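Local coordinates for protein chloromuconate cycloisomerase (Rhodococcus opacus, PDB 4M0X) that belongs to the muconate lactonizing enzyme group of the enolase superfamily, pairing an N-terminal capping domain with a barrel domain that holds a manganese ion, at residues V36-S41 / W112-R117; S84-A89 / A106-L111; M306-A311 / S356-D361. All blocks are in the same frame, centred on the assembly; numbering follows the deposited sequence.

Contact 1 (V36-S41 / W112-R117). Unlike the reference sequence in segment 112-117: Asp113 (reference Thr), Asp114 (reference Ser), Arg115 (reference Ala).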
ATOM      1  N   VAL A  36     -14.768 -29.498  34.344  1.00 26.11           N
ATOM      2  CA  VAL A  36     -13.409 -29.744  34.882  1.00 26.25           C
ATOM      3  C   VAL A  36     -13.328 -29.393  36.351  1.00 28.43           C
ATOM      4  O   VAL A  36     -13.957 -28.426  36.802  1.00 28.68           O
ATOM      5  CB  VAL A  36     -12.315 -29.024  34.108  1.00 24.71           C
ATOM      6  CG1 VAL A  36     -11.005 -29.007  34.904  1.00 25.50           C
ATOM      7  CG2 VAL A  36     -12.109 -29.718  32.779  1.00 24.83           C
ATOM      8  N   ARG A  37     -12.593 -30.215  37.102  1.00 29.77           N
ATOM      9  CA  ARG A  37     -12.447 -30.011  38.531  1.00 31.49           C
ATOM     10  C   ARG A  37     -11.029 -30.138  38.919  1.00 33.62           C
ATOM     11  O   ARG A  37     -10.330 -31.062  38.495  1.00 36.61           O
ATOM     12  CB  ARG A  37     -13.252 -31.016  39.311  1.00 33.57           C
ATOM     13  CG  ARG A  37     -14.726 -30.701  39.255  1.00 34.03           C
ATOM     14  CD  ARG A  37     -15.464 -31.930  39.713  1.00 35.97           C
ATOM     15  NE  ARG A  37     -15.681 -31.892  41.150  1.00 33.45           N
ATOM     16  CZ  ARG A  37     -16.236 -32.875  41.830  1.00 29.00           C
ATOM     17  NH1 ARG A  37     -16.594 -33.980  41.187  1.00 29.30           N
ATOM     18  NH2 ARG A  37     -16.399 -32.743  43.135  1.00 25.11           N
ATOM     19  N   VAL A  38     -10.595 -29.179  39.715  1.00 36.37           N
ATOM     20  CA  VAL A  38      -9.213 -29.103  40.122  1.00 39.92           C
ATOM     21  C   VAL A  38      -9.303 -29.075  41.631  1.00 40.15           C
ATOM     22  O   VAL A  38      -9.978 -28.207  42.176  1.00 44.41           O
ATOM     23  CB  VAL A  38      -8.511 -27.838  39.554  1.00 39.29           C
ATOM     24  CG1 VAL A  38      -7.011 -27.933  39.748  1.00 39.98           C
ATOM     25  CG2 VAL A  38      -8.776 -27.681  38.065  1.00 40.18           C
ATOM     26  N   ARG A  39      -8.698 -30.066  42.283  1.00 39.66           N
ATOM     27  CA  ARG A  39      -8.628 -30.127  43.744  1.00 43.38           C
ATOM     28  C   ARG A  39      -7.161 -29.894  44.101  1.00 43.41           C
ATOM     29  O   ARG A  39      -6.283 -30.405  43.406  1.00 42.92           O
ATOM     30  CB  ARG A  39      -9.156 -31.478  44.264  1.00 44.57           C
ATOM     31  CG  ARG A  39      -9.406 -31.587  45.771  1.00 44.62           C
ATOM     32  N   ASP A  40      -6.890 -29.071  45.120  1.00 42.68           N
ATOM     33  CA  ASP A  40      -5.498 -28.811  45.542  1.00 41.12           C
ATOM     34  C   ASP A  40      -5.108 -29.530  46.859  1.00 40.84           C
ATOM     35  O   ASP A  40      -5.952 -30.162  47.515  1.00 37.79           O
ATOM     36  CB  ASP A  40      -5.187 -27.309  45.584  1.00 41.15           C
ATOM     37  CG  ASP A  40      -5.902 -26.568  46.740  1.00 47.36           C
ATOM     38  OD1 ASP A  40      -6.702 -27.183  47.483  1.00 46.42           O
ATOM     39  OD2 ASP A  40      -5.655 -25.344  46.913  1.00 49.90           O
ATOM     40  N   SER A  41      -3.829 -29.428  47.227  1.00 43.05           N
ATOM     41  CA  SER A  41      -3.276 -30.158  48.386  1.00 43.37           C
ATOM     42  C   SER A  41      -4.001 -29.886  49.703  1.00 40.89           C
ATOM     43  O   SER A  41      -4.374 -30.820  50.380  1.00 39.11           O
ATOM     44  CB  SER A  41      -1.763 -29.966  48.536  1.00 43.72           C
ATOM     45  OG  SER A  41      -1.367 -28.638  48.237  1.00 50.62           O
ATOM     46  N   TRP A 112      -8.468 -20.266  37.709  1.00 27.74           N
ATOM     47  CA  TRP A 112      -8.841 -18.956  38.237  1.00 26.72           C
ATOM     48  C   TRP A 112      -9.953 -19.033  39.302  1.00 26.08           C
ATOM     49  O   TRP A 112      -9.891 -18.349  40.327  1.00 26.49           O
ATOM     50  CB  TRP A 112      -9.244 -18.003  37.130  1.00 27.95           C
ATOM     51  CG  TRP A 112      -8.131 -17.402  36.337  1.00 29.16           C
ATOM     52  CD1 TRP A 112      -7.913 -17.554  35.000  1.00 28.31           C
ATOM     53  CD2 TRP A 112      -7.127 -16.494  36.808  1.00 31.13           C
ATOM     54  NE1 TRP A 112      -6.824 -16.819  34.606  1.00 30.06           N
ATOM     55  CE2 TRP A 112      -6.314 -16.159  35.697  1.00 30.94           C
ATOM     56  CE3 TRP A 112      -6.836 -15.922  38.055  1.00 31.63           C
ATOM     57  CZ2 TRP A 112      -5.216 -15.295  35.798  1.00 29.57           C
ATOM     58  CZ3 TRP A 112      -5.736 -15.057  38.150  1.00 32.24           C
ATOM     59  CH2 TRP A 112      -4.948 -14.749  37.017  1.00 29.76           C
ATOM     60  N   ASP A 113     -10.966 -19.855  39.062  1.00 24.86           N
ATOM     61  CA  ASP A 113     -11.983 -20.130  40.084  1.00 25.68           C
ATOM     62  C   ASP A 113     -11.376 -20.585  41.447  1.00 25.57           C
ATOM     63  O   ASP A 113     -11.719 -20.075  42.511  1.00 23.44           O
ATOM     64  CB  ASP A 113     -12.943 -21.179  39.532  1.00 26.32           C
ATOM     65  CG  ASP A 113     -14.156 -21.384  40.413  1.00 27.84           C
ATOM     66  OD1 ASP A 113     -14.997 -20.461  40.504  1.00 29.23           O
ATOM     67  OD2 ASP A 113     -14.293 -22.480  40.996  1.00 27.72           O
ATOM     68  N   ASP A 114     -10.463 -21.555  41.378  1.00 29.11           N
ATOM     69  CA  ASP A 114      -9.635 -22.003  42.506  1.00 31.35           C
ATOM     70  C   ASP A 114      -8.968 -20.787  43.183  1.00 32.75           C
ATOM     71  O   ASP A 114      -8.995 -20.637  44.419  1.00 33.07           O
ATOM     72  CB  ASP A 114      -8.570 -22.982  41.972  1.00 32.97           C
ATOM     73  CG  ASP A 114      -7.954 -23.900  43.059  1.00 35.74           C
ATOM     74  OD1 ASP A 114      -8.439 -23.939  44.218  1.00 36.62           O
ATOM     75  OD2 ASP A 114      -6.953 -24.607  42.737  1.00 36.18           O
ATOM     76  N   ARG A 115      -8.386 -19.911  42.372  1.00 32.49           N
ATOM     77  CA  ARG A 115      -7.644 -18.799  42.907  1.00 34.77           C
ATOM     78  C   ARG A 115      -8.579 -17.919  43.717  1.00 36.59           C
ATOM     79  O   ARG A 115      -8.392 -17.744  44.925  1.00 37.86           O
ATOM     80  CB  ARG A 115      -6.989 -18.017  41.782  1.00 34.62           C
ATOM     81  CG  ARG A 115      -5.688 -17.372  42.201  1.00 33.57           C
ATOM     82  CD  ARG A 115      -4.582 -18.401  42.322  1.00 32.27           C
ATOM     83  NE  ARG A 115      -3.508 -17.835  43.118  1.00 35.22           N
ATOM     84  CZ  ARG A 115      -3.507 -17.763  44.449  1.00 33.88           C
ATOM     85  NH1 ARG A 115      -4.513 -18.259  45.157  1.00 33.90           N
ATOM     86  NH2 ARG A 115      -2.498 -17.184  45.072  1.00 30.48           N
ATOM     87  N   GLU A 116      -9.606 -17.407  43.043  1.00 38.41           N
ATOM     88  CA  GLU A 116     -10.665 -16.620  43.664  1.00 36.49           C
ATOM     89  C   GLU A 116     -11.195 -17.220  44.960  1.00 34.33           C
ATOM     90  O   GLU A 116     -11.474 -16.514  45.909  1.00 36.30           O
ATOM     91  N   ARG A 117     -11.316 -18.527  45.017  1.00 34.67           N
ATOM     92  CA  ARG A 117     -11.782 -19.147  46.255  1.00 35.89           C
ATOM     93  C   ARG A 117     -10.761 -19.362  47.350  1.00 36.24           C
ATOM     94  O   ARG A 117     -11.110 -19.311  48.517  1.00 34.83           O
ATOM     95  CB  ARG A 117     -12.434 -20.450  45.934  1.00 33.23           C
ATOM     96  CG  ARG A 117     -13.719 -20.157  45.259  1.00 36.00           C
ATOM     97  CD  ARG A 117     -14.264 -21.418  44.723  1.00 37.72           C
ATOM     98  NE  ARG A 117     -15.434 -21.102  43.951  1.00 41.62           N
ATOM     99  CZ  ARG A 117     -16.090 -21.997  43.233  1.00 46.33           C
ATOM    100  NH1 ARG A 117     -15.660 -23.252  43.198  1.00 53.24           N
ATOM    101  NH2 ARG A 117     -17.166 -21.642  42.550  1.00 48.12           N
TER
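Asp114 OD1 faces Asp40 OD2 at 4.1 Å and is bound by Arg118 NE in a salt bridge. The two carboxylates are turned 63° from one another, and no hydrogen bond joins them. Their like charges would be unfavourable alone, but Arg118 probably offsets them, since it also touches Asp40, and the backbone N of Gly44 donates to Asp40 OD1. Asp40 reaches across because its CG sits between the backbone N and the carbonyl carbon (chi1 71°), whereas Asp114 extends with CG anti to N. Further along the strand, Val38 CG1 lies 4.5 Å from Asp114 OD2, a loose apolar-to-carboxylate approach. The adjacent Asp113 is turned elsewhere: its OD2 accepts from Ile47 N and its OD1 is hydrogen-bonded to Ser356 OG. Asp113, Asp114 and Arg115 all differ from the reference sequence. The contact lays the end of strand 27-40 against the C-terminal half of helix 101-118 in the N-terminal domain, with strands 5-17 and 45-51 on either side of that strand and Asp125 of the second subunit pairing with Arg115.

Contact 2 (S84-A89 / A106-L111)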
ATOM      1  N   SER A  84      -1.115 -21.340  41.898  1.00 35.24           N
ATOM      2  CA  SER A  84      -1.044 -19.896  41.634  1.00 35.69           C
ATOM      3  C   SER A  84      -0.295 -19.532  40.340  1.00 34.16           C
ATOM      4  O   SER A  84      -0.291 -18.365  39.946  1.00 32.98           O
ATOM      5  CB  SER A  84      -0.422 -19.145  42.814  1.00 33.88           C
ATOM      6  OG  SER A  84       0.923 -19.558  43.022  1.00 32.53           O
ATOM      7  N   THR A  85       0.348 -20.521  39.714  1.00 31.54           N
ATOM      8  CA  THR A  85       1.164 -20.280  38.515  1.00 30.70           C
ATOM      9  C   THR A  85       0.357 -20.599  37.247  1.00 30.56           C
ATOM     10  O   THR A  85       0.688 -21.516  36.481  1.00 32.45           O
ATOM     11  CB  THR A  85       2.557 -20.987  38.549  1.00 27.80           C
ATOM     12  OG1 THR A  85       2.420 -22.391  38.793  1.00 27.08           O
ATOM     13  CG2 THR A  85       3.388 -20.429  39.636  1.00 27.85           C
ATOM     14  N   ILE A  86      -0.704 -19.817  37.052  1.00 29.06           N
ATOM     15  CA  ILE A  86      -1.648 -19.973  35.939  1.00 26.96           C
ATOM     16  C   ILE A  86      -0.982 -19.599  34.628  1.00 27.59           C
ATOM     17  O   ILE A  86      -1.260 -20.208  33.581  1.00 27.75           O
ATOM     18  CB  ILE A  86      -2.916 -19.121  36.181  1.00 26.01           C
ATOM     19  CG1 ILE A  86      -3.665 -19.659  37.408  1.00 26.16           C
ATOM     20  CG2 ILE A  86      -3.854 -19.132  34.976  1.00 25.04           C
ATOM     21  CD1 ILE A  86      -3.999 -18.598  38.424  1.00 24.79           C
ATOM     22  N   GLY A  87      -0.097 -18.608  34.698  1.00 26.70           N
ATOM     23  CA  GLY A  87       0.688 -18.180  33.543  1.00 27.36           C
ATOM     24  C   GLY A  87       1.490 -19.321  32.952  1.00 27.27           C
ATOM     25  O   GLY A  87       1.392 -19.604  31.745  1.00 25.75           O
ATOM     26  N   VAL A  88       2.259 -19.997  33.805  1.00 28.41           N
ATOM     27  CA  VAL A  88       3.156 -21.072  33.338  1.00 31.29           C
ATOM     28  C   VAL A  88       2.361 -22.301  32.925  1.00 31.28           C
ATOM     29  O   VAL A  88       2.796 -23.071  32.059  1.00 29.61           O
ATOM     30  CB  VAL A  88       4.194 -21.504  34.402  1.00 33.28           C
ATOM     31  CG1 VAL A  88       5.236 -22.446  33.778  1.00 32.08           C
ATOM     32  CG2 VAL A  88       4.865 -20.288  35.028  1.00 31.65           C
ATOM     33  N   ALA A  89       1.208 -22.483  33.571  1.00 30.27           N
ATOM     34  CA  ALA A  89       0.356 -23.616  33.294  1.00 29.41           C
ATOM     35  C   ALA A  89      -0.207 -23.428  31.890  1.00 29.92           C
ATOM     36  O   ALA A  89      -0.323 -24.390  31.121  1.00 28.91           O
ATOM     37  CB  ALA A  89      -0.751 -23.709  34.326  1.00 29.79           C
ATOM     38  N   ALA A 106     -11.128 -24.534  29.879  1.00 20.84           N
ATOM     39  CA  ALA A 106     -11.809 -25.110  31.036  1.00 20.63           C
ATOM     40  C   ALA A 106     -10.846 -25.267  32.213  1.00 21.58           C
ATOM     41  O   ALA A 106     -11.215 -24.981  33.357  1.00 20.77           O
ATOM     42  CB  ALA A 106     -12.471 -26.429  30.685  1.00 20.50           C
ATOM     43  N   ILE A 107      -9.609 -25.687  31.913  1.00 22.59           N
ATOM     44  CA  ILE A 107      -8.519 -25.748  32.889  1.00 23.09           C
ATOM     45  C   ILE A 107      -8.037 -24.375  33.377  1.00 25.57           C
ATOM     46  O   ILE A 107      -7.934 -24.144  34.594  1.00 26.04           O
ATOM     47  CB  ILE A 107      -7.326 -26.450  32.295  1.00 23.02           C
ATOM     48  CG1 ILE A 107      -7.723 -27.876  31.972  1.00 24.83           C
ATOM     49  CG2 ILE A 107      -6.129 -26.360  33.237  1.00 22.83           C
ATOM     50  CD1 ILE A 107      -6.595 -28.755  31.452  1.00 27.16           C
ATOM     51  N   GLU A 108      -7.687 -23.482  32.442  1.00 27.62           N
ATOM     52  CA  GLU A 108      -7.201 -22.155  32.829  1.00 28.92           C
ATOM     53  C   GLU A 108      -8.266 -21.522  33.709  1.00 29.74           C
ATOM     54  O   GLU A 108      -7.963 -20.924  34.727  1.00 32.36           O
ATOM     55  CB  GLU A 108      -6.902 -21.275  31.601  1.00 28.64           C
ATOM     56  CG  GLU A 108      -6.167 -19.954  31.897  1.00 28.59           C
ATOM     57  CD  GLU A 108      -7.063 -18.717  31.837  1.00 28.54           C
ATOM     58  OE1 GLU A 108      -8.251 -18.831  32.164  1.00 30.59           O
ATOM     59  OE2 GLU A 108      -6.597 -17.610  31.472  1.00 28.86           O
ATOM     60  N   THR A 109      -9.523 -21.703  33.324  1.00 28.58           N
ATOM     61  CA  THR A 109     -10.648 -21.080  33.997  1.00 26.50           C
ATOM     62  C   THR A 109     -10.888 -21.717  35.396  1.00 25.23           C
ATOM     63  O   THR A 109     -11.009 -21.024  36.399  1.00 24.59           O
ATOM     64  CB  THR A 109     -11.833 -21.077  32.986  1.00 27.53           C
ATOM     65  OG1 THR A 109     -12.241 -19.741  32.734  1.00 33.11           O
ATOM     66  CG2 THR A 109     -13.018 -21.969  33.320  1.00 25.64           C
ATOM     67  N   ALA A 110     -10.899 -23.044  35.472  1.00 24.80           N
ATOM     68  CA  ALA A 110     -10.990 -23.727  36.753  1.00 24.56           C
ATOM     69  C   ALA A 110      -9.904 -23.245  37.694  1.00 26.33           C
ATOM     70  O   ALA A 110     -10.171 -23.019  38.875  1.00 27.63           O
ATOM     71  CB  ALA A 110     -10.880 -25.223  36.566  1.00 24.19           C
ATOM     72  N   LEU A 111      -8.682 -23.109  37.169  1.00 25.95           N
ATOM     73  CA  LEU A 111      -7.577 -22.538  37.898  1.00 26.49           C
ATOM     74  C   LEU A 111      -7.838 -21.151  38.482  1.00 28.73           C
ATOM     75  O   LEU A 111      -7.458 -20.883  39.639  1.00 32.72           O
ATOM     76  CB  LEU A 111      -6.358 -22.492  37.018  1.00 26.08           C
ATOM     77  CG  LEU A 111      -5.267 -23.511  37.286  1.00 26.06           C
ATOM     78  CD1 LEU A 111      -5.676 -24.645  38.210  1.00 23.29           C
ATOM     79  CD2 LEU A 111      -4.774 -24.003  35.936  1.00 27.47           C
TER
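Two consecutive helices of the N-terminal capping domain, 86-96 and 101-118, meet here through the first turn of one and the middle of the other, with Ile86 making most of the contact. Its two branches divide the work. CG2, placed anti to the backbone N (chi1 of CG1 -65°), lies 3.9 Å from Glu108 CG, the two side chains crossing at about a right angle. CG1, beside the backbone N, lies 3.9 Å from Leu111 CB, and the side chains of Ile86 and Leu111 run past each other in opposite directions. One turn further on, Ala89 CB adds a looser touch on Leu111 CD2 at 4.3 Å. All four residues are buried and no hydrogen bond crosses between the segments.

In the enolase superfamily this domain covers one end of the barrel, and Glu108 is one of the residues through which helix 101-118 reaches it. The side chain bends at chi2 (-104°), with its methylene CG against Ile86 while the carboxylate serves the start of helix 278-291: OE1 accepts from Leu278 N and OE2 from Ser279 N. Trp112 NE1 adds a weak bond to OE2. The amino end of that helix would probably stabilise the buried negative charge. Thr85 occupies the N-cap position of helix 86-96 without a side-chain capping bond, its carbonyl O receiving Ala89 N at 3.1 Å. The outer side of this turn meets the second subunit, where Thr85 and Val88 pack on its Leu130 and the backbone of Gly87 is hydrogen-bonded to it.

Contact 3 (M306-A311 / S356-D361)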
ATOM      1  N   MET A 306     -19.310 -21.577  33.061  1.00 27.90           N
ATOM      2  CA  MET A 306     -18.539 -20.667  32.198  1.00 29.02           C
ATOM      3  C   MET A 306     -19.215 -19.281  32.088  1.00 29.54           C
ATOM      4  O   MET A 306     -18.537 -18.241  32.059  1.00 27.54           O
ATOM      5  CB  MET A 306     -18.319 -21.305  30.804  1.00 30.57           C
ATOM      6  CG  MET A 306     -17.694 -20.421  29.707  1.00 29.79           C
ATOM      7  SD  MET A 306     -15.985 -19.891  29.976  1.00 31.95           S
ATOM      8  CE  MET A 306     -15.083 -21.445  30.084  1.00 30.69           C
ATOM      9  N   GLY A 307     -20.552 -19.287  32.056  1.00 28.04           N
ATOM     10  CA  GLY A 307     -21.340 -18.063  32.026  1.00 28.24           C
ATOM     11  C   GLY A 307     -21.014 -17.115  33.163  1.00 28.55           C
ATOM     12  O   GLY A 307     -20.820 -15.911  32.936  1.00 30.28           O
ATOM     13  N   ALA A 308     -20.950 -17.652  34.381  1.00 27.40           N
ATOM     14  CA  ALA A 308     -20.475 -16.886  35.550  1.00 27.10           C
ATOM     15  C   ALA A 308     -19.064 -16.248  35.398  1.00 26.27           C
ATOM     16  O   ALA A 308     -18.916 -15.071  35.681  1.00 28.24           O
ATOM     17  CB  ALA A 308     -20.564 -17.718  36.824  1.00 24.23           C
ATOM     18  N   ILE A 309     -18.047 -16.989  34.956  1.00 24.83           N
ATOM     19  CA  ILE A 309     -16.706 -16.391  34.863  1.00 24.78           C
ATOM     20  C   ILE A 309     -16.719 -15.357  33.743  1.00 25.39           C
ATOM     21  O   ILE A 309     -16.236 -14.243  33.923  1.00 26.68           O
ATOM     22  CB  ILE A 309     -15.524 -17.429  34.799  1.00 25.21           C
ATOM     23  CG1 ILE A 309     -14.169 -16.753  34.790  1.00 25.42           C
ATOM     24  CG2 ILE A 309     -15.562 -18.332  33.567  1.00 24.79           C
ATOM     25  CD1 ILE A 309     -13.994 -15.692  35.853  1.00 28.03           C
ATOM     26  N   SER A 310     -17.329 -15.711  32.616  1.00 25.59           N
ATOM     27  CA  SER A 310     -17.592 -14.761  31.539  1.00 26.54           C
ATOM     28  C   SER A 310     -18.268 -13.487  32.006  1.00 26.04           C
ATOM     29  O   SER A 310     -17.822 -12.410  31.655  1.00 26.56           O
ATOM     30  CB  SER A 310     -18.463 -15.386  30.459  1.00 27.29           C
ATOM     31  OG  SER A 310     -17.759 -16.432  29.844  1.00 29.43           O
ATOM     32  N   ALA A 311     -19.352 -13.608  32.768  1.00 26.14           N
ATOM     33  CA  ALA A 311     -20.076 -12.432  33.248  1.00 27.19           C
ATOM     34  C   ALA A 311     -19.135 -11.497  34.013  1.00 27.34           C
ATOM     35  O   ALA A 311     -19.180 -10.270  33.858  1.00 27.99           O
ATOM     36  CB  ALA A 311     -21.266 -12.837  34.108  1.00 25.81           C
ATOM     37  N   SER A 356     -15.197 -17.878  40.477  1.00 30.05           N
ATOM     38  CA  SER A 356     -16.122 -17.611  39.394  1.00 28.55           C
ATOM     39  C   SER A 356     -17.461 -17.140  39.929  1.00 28.51           C
ATOM     40  O   SER A 356     -18.270 -16.636  39.175  1.00 28.51           O
ATOM     41  CB  SER A 356     -16.361 -18.878  38.620  1.00 28.56           C
ATOM     42  OG  SER A 356     -17.183 -19.740  39.394  1.00 30.76           O
ATOM     43  N   GLY A 357     -17.712 -17.343  41.223  1.00 29.55           N
ATOM     44  CA  GLY A 357     -18.978 -16.931  41.844  1.00 28.87           C
ATOM     45  C   GLY A 357     -20.121 -17.926  41.902  1.00 28.57           C
ATOM     46  O   GLY A 357     -21.178 -17.592  42.383  1.00 30.58           O
ATOM     47  N   VAL A 358     -19.915 -19.138  41.397  1.00 30.74           N
ATOM     48  CA  VAL A 358     -20.907 -20.227  41.443  1.00 31.96           C
ATOM     49  C   VAL A 358     -20.212 -21.454  41.973  1.00 31.97           C
ATOM     50  O   VAL A 358     -19.007 -21.580  41.789  1.00 33.29           O
ATOM     51  CB  VAL A 358     -21.491 -20.591  40.057  1.00 31.01           C
ATOM     52  CG1 VAL A 358     -22.507 -19.547  39.607  1.00 30.26           C
ATOM     53  CG2 VAL A 358     -20.374 -20.764  39.042  1.00 31.51           C
ATOM     54  N   ASN A 359     -20.967 -22.351  42.608  1.00 31.61           N
ATOM     55  CA  ASN A 359     -20.410 -23.540  43.244  1.00 29.72           C
ATOM     56  C   ASN A 359     -20.968 -24.821  42.670  1.00 30.29           C
ATOM     57  O   ASN A 359     -22.098 -24.841  42.191  1.00 29.59           O
ATOM     58  CB  ASN A 359     -20.695 -23.474  44.718  1.00 31.09           C
ATOM     59  CG  ASN A 359     -19.907 -22.371  45.403  1.00 34.77           C
ATOM     60  OD1 ASN A 359     -20.477 -21.374  45.829  1.00 35.11           O
ATOM     61  ND2 ASN A 359     -18.580 -22.540  45.499  1.00 33.22           N
ATOM     62  N   LEU A 360     -20.177 -25.893  42.673  1.00 29.30           N
ATOM     63  CA  LEU A 360     -20.730 -27.188  42.287  1.00 28.84           C
ATOM     64  C   LEU A 360     -21.938 -27.649  43.110  1.00 29.05           C
ATOM     65  O   LEU A 360     -22.024 -27.437  44.318  1.00 27.25           O
ATOM     66  CB  LEU A 360     -19.685 -28.272  42.386  1.00 29.21           C
ATOM     67  CG  LEU A 360     -19.076 -28.624  41.049  1.00 31.81           C
ATOM     68  CD1 LEU A 360     -18.240 -29.879  41.238  1.00 30.50           C
ATOM     69  CD2 LEU A 360     -20.136 -28.804  39.967  1.00 30.39           C
ATOM     70  N   ASP A 361     -22.866 -28.306  42.442  1.00 29.85           N
ATOM     71  CA  ASP A 361     -23.811 -29.132  43.141  1.00 30.36           C
ATOM     72  C   ASP A 361     -23.507 -30.567  42.752  1.00 30.46           C
ATOM     73  O   ASP A 361     -23.827 -30.998  41.647  1.00 30.09           O
ATOM     74  CB  ASP A 361     -25.238 -28.754  42.772  1.00 29.88           C
ATOM     75  CG  ASP A 361     -26.269 -29.663  43.411  1.00 30.17           C
ATOM     76  OD1 ASP A 361     -26.032 -30.900  43.520  1.00 29.89           O
ATOM     77  OD2 ASP A 361     -27.342 -29.125  43.776  1.00 31.16           O
TER
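With chi1 at -76°, Val358 carries CG1 beside its own backbone N and CG2 between that N and the carbonyl carbon, which presents both methyls to Ala308. CG2 lies 3.8 Å from Ala308 CB and CG1 at nearly the same distance, so the single methyl of the alanine rests against the fork of the valine. The carbonyl O of Ser356 also lies against this methyl, 3.5 Å from Ala308 CB. Next along the helix, Ile309 meets Ser356 through the roots of the side chains, CB to CB at 4.2 Å; its CG1 extends anti to the backbone N.

The hydroxyl of Ser356 takes a different course. At chi1 73° OG folds over its own backbone and receives Val358 N at 3.4 Å, a weak but nearly straight bond with an N-H...O angle of 166°, which closes an ST turn. Gly357, at the middle of that turn, has a positive phi of 92°. The same OG is hydrogen-bonded to Asp113 OD1 on helix 101-118, tying the turn to the N-terminal domain.

Helix 304-316 belongs to the barrel domain, and segment 356-361 is the last part of the loop between strand 347-349 and helix 362-368, with Asp361 at the N-cap. Met306 and Ile309 of the same helix also touch Thr109 of helix 101-118, so this is a place where the domains meet. Across the two segments the contact is apolar apart from the carbonyl: the small Ala308 sits in the valine fork, the backbones come within 4.7 Å between Ile309 CA and Ser356 CA, and the polar hydroxyl is satisfied by partners other than the helix it packs beside.

Helix 101-118 is common ground for the set: contacts 1 and 2 use successive parts of it, their centres about 9 Å apart, and Val38 CG2 meets Ala110 CB at 3.6 Å where they join. Contact 3 joins a helix of the barrel domain to the loop 356-361, which itself packs against the N-terminal domain; its centre is about 12 Å from that of contact 1. Among the links to the N-terminal domain are a probable hydrogen bond of 2.6 Å between Asp113 OD1 and Ser356 N, and the packing of Thr109 OG1 against Ile309 CG2 at 3.7 Å. The manganese ion is held elsewhere in the barrel domain, by Asp196, Glu222 and Asp247; none of the six segments supplies a ligand.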